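PDB 2B5W: glucose dehydrogenase from Haloferax mediterranei, which catalyses the NAD(P)(+)-dependent, zinc-requiring oxidation of D-glucose and several other aldose sugars, with a preference for NADP(+). Local coordinates for residues G80-P85 and I138-A143. The protein carries 1 engineered substitution. Residues are numbered along the deposited sequence; the frame is centred on the assembly and turned at random.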
loop_
_atom_site.group_PDB
_atom_site.type_symbol
_atom_site.label_atom_id
_atom_site.label_comp_id
_atom_site.label_asym_id
_atom_site.label_seq_id
_atom_site.Cartn_x
_atom_site.Cartn_y
_atom_site.Cartn_z
ATOM N N GLY A 80 18.286 -16.404 34.643
ATOM C CA GLY A 80 19.133 -16.921 33.596
ATOM C C GLY A 80 18.550 -16.912 32.184
ATOM O O GLY A 80 19.313 -17.204 31.236
ATOM N N ASP A 81 17.260 -16.604 31.996
ATOM C CA ASP A 81 16.648 -16.513 30.669
ATOM C C ASP A 81 17.336 -15.411 29.853
ATOM O O ASP A 81 17.674 -14.347 30.394
ATOM C CB ASP A 81 15.193 -16.136 30.715
ATOM C CG ASP A 81 14.307 -17.258 31.168
ATOM O OD1 ASP A 81 14.834 -18.383 31.359
ATOM O OD2 ASP A 81 13.079 -17.063 31.341
ATOM N N ILE A 82 17.549 -15.683 28.579
ATOM C CA ILE A 82 18.088 -14.676 27.650
ATOM C C ILE A 82 16.902 -14.001 26.996
ATOM O O ILE A 82 16.029 -14.652 26.373
ATOM C CB ILE A 82 19.017 -15.315 26.569
ATOM C CG1 ILE A 82 20.136 -16.147 27.183
ATOM C CG2 ILE A 82 19.627 -14.246 25.687
ATOM C CD1 ILE A 82 20.895 -15.440 28.273
ATOM N N VAL A 83 16.857 -12.671 27.112
ATOM C CA VAL A 83 15.747 -11.885 26.627
ATOM C C VAL A 83 16.160 -10.671 25.802
ATOM O O VAL A 83 17.237 -10.105 26.018
ATOM C CB VAL A 83 14.864 -11.399 27.816
ATOM C CG1 VAL A 83 14.178 -12.577 28.504
ATOM C CG2 VAL A 83 15.678 -10.614 28.846
ATOM N N VAL A 84 15.302 -10.309 24.860
ATOM C CA VAL A 84 15.387 -9.091 24.094
ATOM C C VAL A 84 14.141 -8.263 24.391
ATOM O O VAL A 84 13.015 -8.738 24.211
ATOM C CB VAL A 84 15.454 -9.411 22.572
ATOM C CG1 VAL A 84 15.340 -8.168 21.771
ATOM C CG2 VAL A 84 16.745 -10.172 22.248
ATOM N N PRO A 85 14.307 -7.015 24.804
ATOM C CA PRO A 85 13.143 -6.147 25.044
ATOM C C PRO A 85 12.612 -5.512 23.766
ATOM O O PRO A 85 13.391 -5.100 22.878
ATOM C CB PRO A 85 13.728 -5.036 25.958
ATOM C CG PRO A 85 15.150 -4.925 25.503
ATOM C CD PRO A 85 15.587 -6.339 25.117
ATOM N N ILE A 138 14.663 -15.540 23.883
ATOM C CA ILE A 138 15.278 -16.010 22.642
ATOM C C ILE A 138 16.146 -17.212 22.984
ATOM O O ILE A 138 16.588 -17.405 24.133
ATOM C CB ILE A 138 16.104 -14.884 21.946
ATOM C CG1 ILE A 138 17.342 -14.511 22.760
ATOM C CG2 ILE A 138 15.252 -13.678 21.659
ATOM C CD1 ILE A 138 18.308 -13.605 21.980
ATOM N N PRO A 139 16.499 -17.992 21.962
ATOM C CA PRO A 139 17.421 -19.108 22.223
ATOM C C PRO A 139 18.729 -18.676 22.892
ATOM O O PRO A 139 19.309 -17.618 22.572
ATOM C CB PRO A 139 17.654 -19.701 20.828
ATOM C CG PRO A 139 16.443 -19.331 20.064
ATOM C CD PRO A 139 16.097 -17.906 20.557
ATOM N N ARG A 140 19.213 -19.472 23.834
ATOM C CA ARG A 140 20.447 -19.115 24.561
ATOM C C ARG A 140 21.612 -18.821 23.645
ATOM O O ARG A 140 22.465 -17.966 23.924
ATOM C CB ARG A 140 20.897 -20.221 25.536
ATOM C CG ARG A 140 19.930 -20.513 26.597
ATOM C CD ARG A 140 20.478 -21.426 27.682
ATOM N NE ARG A 140 19.865 -21.118 28.972
ATOM C CZ ARG A 140 20.252 -20.136 29.782
ATOM N NH1 ARG A 140 21.274 -19.334 29.479
ATOM N NH2 ARG A 140 19.601 -19.958 30.917
ATOM N N SER A 141 21.722 -19.570 22.558
ATOM C CA SER A 141 22.799 -19.419 21.617
ATOM C C SER A 141 22.744 -18.153 20.751
ATOM O O SER A 141 23.676 -17.846 20.014
ATOM C CB SER A 141 22.944 -20.624 20.709
ATOM O OG SER A 141 21.717 -20.985 20.085
ATOM N N GLN A 142 21.625 -17.446 20.816
ATOM C CA GLN A 142 21.491 -16.133 20.176
ATOM C C GLN A 142 21.892 -15.000 21.096
ATOM O O GLN A 142 21.767 -13.839 20.736
ATOM C CB GLN A 142 20.052 -15.962 19.634
ATOM C CG GLN A 142 19.835 -16.929 18.447
ATOM C CD GLN A 142 18.427 -16.899 17.838
ATOM O OE1 GLN A 142 17.648 -16.031 18.146
ATOM N NE2 GLN A 142 18.140 -17.869 16.960
ATOM N N ALA A 143 22.413 -15.311 22.274
ATOM C CA ALA A 143 22.854 -14.249 23.172
ATOM C C ALA A 143 23.962 -13.416 22.560
ATOM O O ALA A 143 23.929 -12.199 22.725
ATOM C CB ALA A 143 23.318 -14.801 24.469
#
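Ile82 packs its two branches against different residues of 138-143. Its chi1 of -54° sets CG1 beside the backbone N and leaves CG2 anti to it. CG2 touches CG1 of Ile138 at 3.7 Å and CB of Ala143 at 3.9 Å, while CG1 lies by CA of Arg140 and, with CD1, near NH1 of its guanidinium. Beyond it, CG2 of Val84 meets Ile138 CD1 at 3.8 Å, the two side chains crossing at about a right angle; helix 306-318 packs here, Phe309 on Val84 and Thr313 on Ile138. An alanine in place of Ile82 would probably leave a gap facing Ile138 CG1 and Ala143 CB and let the Ile138 side chain shift.

Two hydrogen bonds join the segments. Ile138 N donates to Ile82 O at 3.0 Å, nearly straight at 166°, just past strand 135-137, the antiparallel partner of 82-85. At the exposed margin Arg140 NH2 lies 2.8 Å from Gly80 O, a weak bond at 122°.

One firm backbone bond and a buried aliphatic cluster thus hold the loop 138-143 against the GroES-like domain sheet, the arginine adding a lesser polar tie; Val84's side chain lies about 5 Å from that of zinc-binding Glu150.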